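Local atomic coordinates of guanylate kinase (Coxiella burnetii, PDB entry 3TR0), a protein that catalyses the ATP-dependent phosphorylation of GMP to GDP, yielding ADP and probably serving to recycle GMP. Residues Ile11-Ser16 and Lys162-Leu167; Leu23-Val28 and Gly52-Phe57. All coordinates share one frame; numbering follows the deposited sequence.

Interaction 1: Ile11-Ser16 and Lys162-Leu167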
ATOM      1  N   ILE A  11     -10.558   3.707  -6.904  1.00 14.30           N
ATOM      2  CA  ILE A  11     -11.496   4.822  -6.879  1.00 12.52           C
ATOM      3  C   ILE A  11     -10.757   6.074  -6.443  1.00 15.00           C
ATOM      4  O   ILE A  11     -10.068   6.064  -5.429  1.00 14.56           O
ATOM      5  CB  ILE A  11     -12.647   4.551  -5.890  1.00 19.17           C
ATOM      6  CG1 ILE A  11     -13.395   3.271  -6.274  1.00 21.06           C
ATOM      7  CG2 ILE A  11     -13.608   5.732  -5.839  1.00 21.42           C
ATOM      8  CD1 ILE A  11     -14.203   2.673  -5.142  1.00 22.43           C
ATOM      9  N   ILE A  12     -10.896   7.146  -7.216  1.00 16.38           N
ATOM     10  CA  ILE A  12     -10.301   8.426  -6.862  1.00 15.09           C
ATOM     11  C   ILE A  12     -11.405   9.458  -6.699  1.00 18.98           C
ATOM     12  O   ILE A  12     -12.136   9.740  -7.650  1.00 21.82           O
ATOM     13  CB  ILE A  12      -9.361   8.933  -7.958  1.00 19.03           C
ATOM     14  CG1 ILE A  12      -8.463   7.807  -8.468  1.00 20.60           C
ATOM     15  CG2 ILE A  12      -8.531  10.091  -7.441  1.00 20.40           C
ATOM     16  CD1 ILE A  12      -7.473   7.319  -7.443  1.00 18.83           C
ATOM     17  N   SER A  13     -11.531  10.021  -5.499  1.00 16.25           N
ATOM     18  CA  SER A  13     -12.557  11.034  -5.244  1.00 16.81           C
ATOM     19  C   SER A  13     -11.944  12.298  -4.663  1.00 16.66           C
ATOM     20  O   SER A  13     -10.917  12.246  -3.990  1.00 15.91           O
ATOM     21  CB  SER A  13     -13.638  10.497  -4.302  1.00 18.64           C
ATOM     22  OG  SER A  13     -14.215   9.302  -4.803  1.00 19.64           O
ATOM     23  N   ALA A  14     -12.579  13.436  -4.934  1.00 16.49           N
ATOM     24  CA  ALA A  14     -12.091  14.716  -4.447  1.00 17.61           C
ATOM     25  C   ALA A  14     -13.123  15.803  -4.714  1.00 15.94           C
ATOM     26  O   ALA A  14     -13.948  15.673  -5.618  1.00 17.29           O
ATOM     27  CB  ALA A  14     -10.769  15.069  -5.113  1.00 18.45           C
ATOM     28  N   PRO A  15     -13.089  16.877  -3.918  1.00 18.99           N
ATOM     29  CA  PRO A  15     -13.989  17.996  -4.202  1.00 23.04           C
ATOM     30  C   PRO A  15     -13.580  18.644  -5.519  1.00 26.41           C
ATOM     31  O   PRO A  15     -12.413  18.550  -5.901  1.00 24.28           O
ATOM     32  CB  PRO A  15     -13.746  18.948  -3.025  1.00 16.93           C
ATOM     33  CG  PRO A  15     -12.376  18.600  -2.522  1.00 23.27           C
ATOM     34  CD  PRO A  15     -12.260  17.113  -2.721  1.00 16.97           C
ATOM     35  N   SER A  16     -14.523  19.270  -6.212  1.00 29.33           N
ATOM     36  CA  SER A  16     -14.196  19.985  -7.438  1.00 30.91           C
ATOM     37  C   SER A  16     -13.150  21.052  -7.136  1.00 20.49           C
ATOM     38  O   SER A  16     -13.227  21.734  -6.114  1.00 25.23           O
ATOM     39  CB  SER A  16     -15.452  20.617  -8.053  1.00 29.22           C
ATOM     40  OG  SER A  16     -16.381  19.620  -8.446  1.00 31.59           O
ATOM     41  N   LYS A 162     -13.879   9.962   5.387  1.00 24.42           N
ATOM     42  CA  LYS A 162     -13.728   8.835   6.307  1.00 26.06           C
ATOM     43  C   LYS A 162     -14.080   7.487   5.684  1.00 28.07           C
ATOM     44  O   LYS A 162     -13.804   6.439   6.264  1.00 31.37           O
ATOM     45  CB  LYS A 162     -14.583   9.048   7.554  1.00 36.91           C
ATOM     46  CG  LYS A 162     -14.145  10.212   8.419  1.00 36.07           C
ATOM     47  CD  LYS A 162     -15.129  10.435   9.552  1.00 36.63           C
ATOM     48  CE  LYS A 162     -14.700  11.590  10.434  1.00 29.62           C
ATOM     49  NZ  LYS A 162     -13.435  11.290  11.160  1.00 28.40           N
ATOM     50  N   GLU A 163     -14.701   7.516   4.512  1.00 20.80           N
ATOM     51  CA  GLU A 163     -15.119   6.293   3.841  1.00 19.30           C
ATOM     52  C   GLU A 163     -14.016   5.736   2.942  1.00 22.62           C
ATOM     53  O   GLU A 163     -14.174   4.680   2.328  1.00 23.33           O
ATOM     54  CB  GLU A 163     -16.398   6.554   3.039  1.00 25.18           C
ATOM     55  CG  GLU A 163     -17.550   7.021   3.920  1.00 24.74           C
ATOM     56  CD  GLU A 163     -18.724   7.564   3.141  1.00 27.89           C
ATOM     57  OE1 GLU A 163     -18.874   7.220   1.951  1.00 27.09           O
ATOM     58  OE2 GLU A 163     -19.505   8.343   3.727  1.00 31.91           O
ATOM     59  N   PHE A 164     -12.894   6.443   2.884  1.00 17.57           N
ATOM     60  CA  PHE A 164     -11.838   6.116   1.928  1.00 15.27           C
ATOM     61  C   PHE A 164     -10.643   5.444   2.590  1.00 13.95           C
ATOM     62  O   PHE A 164     -10.393   5.647   3.772  1.00 16.79           O
ATOM     63  CB  PHE A 164     -11.421   7.371   1.158  1.00 16.04           C
ATOM     64  CG  PHE A 164     -12.472   7.847   0.204  1.00 13.02           C
ATOM     65  CD1 PHE A 164     -13.602   8.492   0.675  1.00 19.68           C
ATOM     66  CD2 PHE A 164     -12.356   7.612  -1.154  1.00 14.65           C
ATOM     67  CE1 PHE A 164     -14.594   8.904  -0.192  1.00 15.82           C
ATOM     68  CE2 PHE A 164     -13.350   8.023  -2.027  1.00 15.02           C
ATOM     69  CZ  PHE A 164     -14.466   8.674  -1.543  1.00 18.89           C
ATOM     70  N   ASP A 165      -9.915   4.643   1.818  1.00 17.94           N
ATOM     71  CA  ASP A 165      -8.776   3.889   2.349  1.00 20.44           C
ATOM     72  C   ASP A 165      -7.524   4.743   2.545  1.00 19.31           C
ATOM     73  O   ASP A 165      -6.745   4.514   3.468  1.00 22.51           O
ATOM     74  CB  ASP A 165      -8.445   2.717   1.422  1.00 14.44           C
ATOM     75  CG  ASP A 165      -9.606   1.762   1.255  1.00 21.39           C
ATOM     76  OD1 ASP A 165     -10.132   1.274   2.274  1.00 21.06           O
ATOM     77  OD2 ASP A 165      -9.997   1.503   0.104  1.00 22.47           O
ATOM     78  N   TYR A 166      -7.323   5.708   1.656  1.00 13.41           N
ATOM     79  CA  TYR A 166      -6.124   6.536   1.664  1.00 10.49           C
ATOM     80  C   TYR A 166      -6.508   7.988   1.510  1.00 12.55           C
ATOM     81  O   TYR A 166      -7.510   8.299   0.860  1.00 16.16           O
ATOM     82  CB  TYR A 166      -5.211   6.156   0.495  1.00 11.71           C
ATOM     83  CG  TYR A 166      -4.713   4.729   0.561  1.00 14.60           C
ATOM     84  CD1 TYR A 166      -3.600   4.397   1.326  1.00 12.59           C
ATOM     85  CD2 TYR A 166      -5.357   3.721  -0.130  1.00 16.67           C
ATOM     86  CE1 TYR A 166      -3.144   3.081   1.395  1.00 12.21           C
ATOM     87  CE2 TYR A 166      -4.915   2.409  -0.070  1.00 19.33           C
ATOM     88  CZ  TYR A 166      -3.810   2.097   0.693  1.00 19.44           C
ATOM     89  OH  TYR A 166      -3.375   0.791   0.746  1.00 17.48           O
ATOM     90  N   LEU A 167      -5.707   8.868   2.101  1.00 16.06           N
ATOM     91  CA  LEU A 167      -5.846  10.304   1.891  1.00 14.60           C
ATOM     92  C   LEU A 167      -4.549  10.857   1.311  1.00 16.18           C
ATOM     93  O   LEU A 167      -3.465  10.583   1.824  1.00 17.21           O
ATOM     94  CB  LEU A 167      -6.172  11.020   3.208  1.00 12.08           C
ATOM     95  CG  LEU A 167      -7.346  10.505   4.039  1.00 19.43           C
ATOM     96  CD1 LEU A 167      -7.498  11.361   5.288  1.00 22.14           C
ATOM     97  CD2 LEU A 167      -8.639  10.509   3.235  1.00 16.67           C
TER
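Phe164 sets the CE2-CZ edge of its ring against Ser13, with Ile11 a looser neighbour, joining two parts of the P-loop kinase core that are not sheet neighbours. Strand 9-13 is the middle strand of the five-stranded parallel sheet and runs into Ala14, Pro15 and Ser16, part of the predicted ATP-binding loop; strand 120-125 separates it from the edge strand 166-169. No hydrogen bond links the two segments, and the nearest CA atoms, those of Ser13 and Phe164, are 8.7 Å apart, so a single ring spans the gap. Along 162-167, Lys162 is exposed, its NZ in a salt bridge with Glu195 of the second subunit, whose Gln194 NE2 is hydrogen-bonded to Leu167 O at the other end of the segment. Phe164 points inward: with CG anti to the carbonyl carbon (chi1 -70°), the ring lies against Ala109 of helix 106-115 and reaches toward strand 9-13. Ser13 OG lies near the ring plane, 3.2 Å from Phe164 CE2, with Phe164 CZ hardly farther off and Ser13 CB close behind. This edge-on position would set the hydroxyl oxygen beside slightly positive ring hydrogens. The hydroxyl has its own hydrogen bond to Ile104 O, which satisfies the buried group. Ile11 CG2 is an apolar neighbour, 4.5 Å from Phe164 CE2 and oblique to the ring. Phe123 adds an edge-to-face ring contact to Phe164 and Arg113 a cation-pi contact, while the next residue, Asp165, ties the turn to strand 120-125 by a hydrogen bond from Ser121 N to its OD2.

Interaction 2: Leu23-Val28 and Gly52-Phe57; sequences LVRALV and GVDYFF. With 5GP (guanosine-5'-monophosphate), chain D.
Arg25 CG stands anti to the carbonyl carbon (chi1 -72°), and the chain beyond it stays extended as far as NE, carrying the guanidinium away from helix 20-30 to the side chain of Asp54. Asp54 uses the same first-torsion arrangement, which brings its OD1 nearer to the helix than the direction of its CB alone would suggest. The result is one salt bridge, with Arg25 NH2 donating to Asp54 OD1 over 3.1 Å at an N-H...O angle of 156°. Its two ends differ in geometry. Asp54 OD1 lies at the guanidinium edge, almost exactly in its plane, whereas NH2 approaches from above the carboxylate, 60° out of that plane. One NH2-OD1 bond, tilted from the carboxylate plane, makes the whole bridge; it lies at the surface. Val53 O is a more distant neighbour, 4.2 Å from Arg25 NH2. On the other branch of the carboxylate, Asp54 OD2 accepts a hydrogen bond from Gln50 N, which fixes the acid within its own loop. That loop is closed further by the bond from Gly52 N to Tyr55 O, 2.8 Å long. Next to Asp54, Tyr55 turns to the substrate: its OH donates to GMP O1P over 2.8 Å, the phosphate oxygen lying near the ring plane, while Tyr55 CE1 is 3.8 Å from N7 of the base. Tyr55 CB sits over the centre of one face of the Phe57 ring. Ser39 and Arg43 are among the other residues hydrogen-bonded to GMP. The arrangement is that of a guanylate kinase with substrate bound: Arg25, from the helix that follows the P-loop, reaches across to the loop that carries Tyr55 of the GMP pocket, consistent with a closed form of the cleft.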
ATOM      1  N   LEU A  23      -4.043  15.019 -11.815  1.00 18.57           N
ATOM      2  CA  LEU A  23      -3.263  14.003 -11.110  1.00 18.94           C
ATOM      3  C   LEU A  23      -3.445  12.635 -11.750  1.00 22.18           C
ATOM      4  O   LEU A  23      -2.476  11.922 -12.006  1.00 19.53           O
ATOM      5  CB  LEU A  23      -3.674  13.921  -9.641  1.00 15.47           C
ATOM      6  CG  LEU A  23      -3.266  15.060  -8.706  1.00 24.05           C
ATOM      7  CD1 LEU A  23      -3.884  14.841  -7.335  1.00 21.09           C
ATOM      8  CD2 LEU A  23      -1.756  15.145  -8.610  1.00 25.38           C
ATOM      9  N   VAL A  24      -4.700  12.272 -11.984  1.00 21.18           N
ATOM     10  CA  VAL A  24      -5.028  10.972 -12.551  1.00 20.44           C
ATOM     11  C   VAL A  24      -4.431  10.794 -13.946  1.00 19.76           C
ATOM     12  O   VAL A  24      -3.964   9.712 -14.295  1.00 21.11           O
ATOM     13  CB  VAL A  24      -6.552  10.743 -12.586  1.00 18.94           C
ATOM     14  CG1 VAL A  24      -6.879   9.470 -13.337  1.00 28.71           C
ATOM     15  CG2 VAL A  24      -7.103  10.671 -11.168  1.00 23.02           C
ATOM     16  N   ARG A  25      -4.425  11.862 -14.734  1.00 20.51           N
ATOM     17  CA  ARG A  25      -3.845  11.796 -16.076  1.00 23.98           C
ATOM     18  C   ARG A  25      -2.331  11.587 -16.056  1.00 26.30           C
ATOM     19  O   ARG A  25      -1.785  10.875 -16.902  1.00 29.75           O
ATOM     20  CB  ARG A  25      -4.224  13.030 -16.895  1.00 26.41           C
ATOM     21  CG  ARG A  25      -5.682  13.026 -17.315  1.00 29.13           C
ATOM     22  CD  ARG A  25      -6.068  14.279 -18.081  1.00 36.68           C
ATOM     23  NE  ARG A  25      -7.451  14.205 -18.545  1.00 39.44           N
ATOM     24  CZ  ARG A  25      -8.144  15.240 -19.008  1.00 40.91           C
ATOM     25  NH1 ARG A  25      -7.589  16.443 -19.062  1.00 40.61           N
ATOM     26  NH2 ARG A  25      -9.397  15.073 -19.411  1.00 44.58           N
ATOM     27  N   ALA A  26      -1.658  12.196 -15.086  1.00 25.33           N
ATOM     28  CA  ALA A  26      -0.224  11.991 -14.919  1.00 26.06           C
ATOM     29  C   ALA A  26       0.062  10.588 -14.393  1.00 22.25           C
ATOM     30  O   ALA A  26       1.050   9.962 -14.773  1.00 27.87           O
ATOM     31  CB  ALA A  26       0.358  13.034 -13.984  1.00 32.39           C
ATOM     32  N   LEU A  27      -0.805  10.102 -13.510  1.00 23.85           N
ATOM     33  CA  LEU A  27      -0.666   8.761 -12.954  1.00 22.40           C
ATOM     34  C   LEU A  27      -0.619   7.697 -14.045  1.00 24.64           C
ATOM     35  O   LEU A  27       0.230   6.803 -14.022  1.00 25.85           O
ATOM     36  CB  LEU A  27      -1.819   8.462 -11.996  1.00 19.29           C
ATOM     37  CG  LEU A  27      -1.835   7.071 -11.361  1.00 19.23           C
ATOM     38  CD1 LEU A  27      -0.572   6.831 -10.553  1.00 22.78           C
ATOM     39  CD2 LEU A  27      -3.061   6.903 -10.490  1.00 19.25           C
ATOM     40  N   VAL A  28      -1.535   7.787 -15.003  1.00 26.26           N
ATOM     41  CA  VAL A  28      -1.610   6.771 -16.052  1.00 22.90           C
ATOM     42  C   VAL A  28      -0.435   6.859 -17.015  1.00 25.97           C
ATOM     43  O   VAL A  28      -0.129   5.897 -17.718  1.00 30.32           O
ATOM     44  CB  VAL A  28      -2.936   6.833 -16.829  1.00 36.24           C
ATOM     45  CG1 VAL A  28      -4.098   6.621 -15.885  1.00 32.69           C
ATOM     46  CG2 VAL A  28      -3.068   8.153 -17.562  1.00 32.00           C
ATOM     47  N   GLY A  52     -15.290  11.572 -25.687  1.00 32.61           N
ATOM     48  CA  GLY A  52     -14.484  10.368 -25.562  1.00 26.01           C
ATOM     49  C   GLY A  52     -13.148  10.595 -24.881  1.00 35.02           C
ATOM     50  O   GLY A  52     -12.380   9.655 -24.667  1.00 36.99           O
ATOM     51  N   VAL A  53     -12.863  11.848 -24.540  1.00 35.97           N
ATOM     52  CA  VAL A  53     -11.624  12.185 -23.850  1.00 30.78           C
ATOM     53  C   VAL A  53     -11.912  12.612 -22.414  1.00 35.64           C
ATOM     54  O   VAL A  53     -11.371  12.049 -21.465  1.00 36.38           O
ATOM     55  CB  VAL A  53     -10.865  13.312 -24.576  1.00 30.28           C
ATOM     56  CG1 VAL A  53      -9.619  13.703 -23.792  1.00 32.49           C
ATOM     57  CG2 VAL A  53     -10.502  12.882 -25.996  1.00 35.78           C
ATOM     58  N   ASP A  54     -12.772  13.614 -22.265  1.00 25.09           N
ATOM     59  CA  ASP A  54     -13.193  14.076 -20.951  1.00 24.59           C
ATOM     60  C   ASP A  54     -14.368  13.237 -20.462  1.00 27.14           C
ATOM     61  O   ASP A  54     -14.376  12.747 -19.333  1.00 26.72           O
ATOM     62  CB  ASP A  54     -13.580  15.553 -21.019  1.00 24.01           C
ATOM     63  CG  ASP A  54     -12.420  16.432 -21.442  1.00 35.48           C
ATOM     64  OD1 ASP A  54     -11.671  16.893 -20.557  1.00 39.57           O
ATOM     65  OD2 ASP A  54     -12.248  16.650 -22.659  1.00 33.73           O
ATOM     66  N   TYR A  55     -15.353  13.064 -21.335  1.00 23.68           N
ATOM     67  CA  TYR A  55     -16.525  12.257 -21.034  1.00 22.49           C
ATOM     68  C   TYR A  55     -17.121  11.769 -22.333  1.00 34.64           C
ATOM     69  O   TYR A  55     -16.751  12.233 -23.413  1.00 26.85           O
ATOM     70  CB  TYR A  55     -17.601  13.093 -20.338  1.00 24.34           C
ATOM     71  CG  TYR A  55     -17.331  13.456 -18.894  1.00 21.40           C
ATOM     72  CD1 TYR A  55     -17.648  12.578 -17.865  1.00 23.46           C
ATOM     73  CD2 TYR A  55     -16.800  14.691 -18.562  1.00 25.73           C
ATOM     74  CE1 TYR A  55     -17.417  12.916 -16.539  1.00 22.71           C
ATOM     75  CE2 TYR A  55     -16.566  15.038 -17.244  1.00 27.38           C
ATOM     76  CZ  TYR A  55     -16.875  14.146 -16.238  1.00 21.53           C
ATOM     77  OH  TYR A  55     -16.642  14.493 -14.928  1.00 24.68           O
ATOM     78  N   PHE A  56     -18.052  10.831 -22.219  1.00 23.64           N
ATOM     79  CA  PHE A  56     -18.993  10.574 -23.286  1.00 26.99           C
ATOM     80  C   PHE A  56     -20.192  11.443 -22.965  1.00 28.72           C
ATOM     81  O   PHE A  56     -20.942  11.154 -22.033  1.00 29.70           O
ATOM     82  CB  PHE A  56     -19.401   9.103 -23.316  1.00 35.92           C
ATOM     83  CG  PHE A  56     -18.283   8.171 -23.682  1.00 32.10           C
ATOM     84  CD1 PHE A  56     -17.835   8.089 -24.992  1.00 35.64           C
ATOM     85  CD2 PHE A  56     -17.689   7.368 -22.724  1.00 29.26           C
ATOM     86  CE1 PHE A  56     -16.809   7.230 -25.334  1.00 40.35           C
ATOM     87  CE2 PHE A  56     -16.665   6.508 -23.060  1.00 27.88           C
ATOM     88  CZ  PHE A  56     -16.227   6.437 -24.370  1.00 27.82           C
ATOM     89  N   PHE A  57     -20.355  12.527 -23.714  1.00 27.48           N
ATOM     90  CA  PHE A  57     -21.423  13.469 -23.427  1.00 28.50           C
ATOM     91  C   PHE A  57     -22.722  13.032 -24.088  1.00 30.32           C
ATOM     92  O   PHE A  57     -22.788  12.864 -25.305  1.00 31.49           O
ATOM     93  CB  PHE A  57     -21.030  14.876 -23.872  1.00 33.04           C
ATOM     94  CG  PHE A  57     -19.801  15.409 -23.188  1.00 35.68           C
ATOM     95  CD1 PHE A  57     -19.903  16.097 -21.989  1.00 26.47           C
ATOM     96  CD2 PHE A  57     -18.546  15.227 -23.744  1.00 28.15           C
ATOM     97  CE1 PHE A  57     -18.778  16.595 -21.364  1.00 25.03           C
ATOM     98  CE2 PHE A  57     -17.417  15.726 -23.121  1.00 25.06           C
ATOM     99  CZ  PHE A  57     -17.534  16.411 -21.933  1.00 24.35           C
TER
HETATM  100  P   5GP D 205     -17.409  17.652 -13.545  1.00 30.33           P
HETATM  101  O1P 5GP D 205     -16.503  17.243 -14.680  1.00 27.75           O
HETATM  102  O2P 5GP D 205     -18.828  18.035 -13.871  1.00 26.59           O
HETATM  103  O3P 5GP D 205     -16.735  18.762 -12.772  1.00 31.35           O
HETATM  104  O5' 5GP D 205     -17.406  16.514 -12.434  1.00 26.25           O
HETATM  105  C5' 5GP D 205     -18.355  16.520 -11.381  1.00 26.97           C
HETATM  106  C4' 5GP D 205     -18.076  15.421 -10.391  1.00 29.60           C
HETATM  107  O4' 5GP D 205     -18.856  14.257 -10.732  1.00 21.49           O
HETATM  108  C3' 5GP D 205     -16.648  14.902 -10.370  1.00 30.14           C
HETATM  109  O3' 5GP D 205     -15.774  15.723  -9.616  1.00 34.52           O
HETATM  110  C2' 5GP D 205     -16.798  13.495  -9.804  1.00 35.69           C
HETATM  111  O2' 5GP D 205     -16.811  13.531  -8.384  1.00 33.21           O
HETATM  112  C1' 5GP D 205     -18.199  13.097 -10.284  1.00 25.60           C
HETATM  113  N9  5GP D 205     -18.163  12.119 -11.385  1.00 17.36           N
HETATM  114  C8  5GP D 205     -17.624  12.228 -12.606  1.00 16.77           C
HETATM  115  N7  5GP D 205     -17.859  11.076 -13.284  1.00 15.47           N
HETATM  116  C5  5GP D 205     -18.553  10.252 -12.464  1.00 16.57           C
HETATM  117  C6  5GP D 205     -19.073   8.966 -12.575  1.00 19.68           C
HETATM  118  O6  5GP D 205     -18.932   8.300 -13.630  1.00 25.37           O
HETATM  119  N1  5GP D 205     -19.731   8.439 -11.536  1.00 21.52           N
HETATM  120  C2  5GP D 205     -19.897   9.118 -10.392  1.00 21.04           C
HETATM  121  N2  5GP D 205     -20.564   8.572  -9.348  1.00 16.75           N
HETATM  122  N3  5GP D 205     -19.403  10.361 -10.255  1.00 17.34           N
HETATM  123  C4  5GP D 205     -18.740  10.932 -11.280  1.00 17.59           C

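From the N terminus, strand 9-13 enters the predicted ATP-binding loop and leads into helix 20-30, so the first segments of both interactions follow each other closely. Interaction 2 closes the shorter loop, from that helix to residues 52-57, linking the kinase core to the GMP-binding region. The chain then passes through the rest of the mixed sheet and the core before residues 162-167 close interaction 1, within whose long loop interaction 2 is nested. The contact centres lie about 17 Å apart, on opposite sides of the chain's centre. Strand and helix provide a direct link between them: Ile12 CG2 packs 4.0 Å from Val24 CG2.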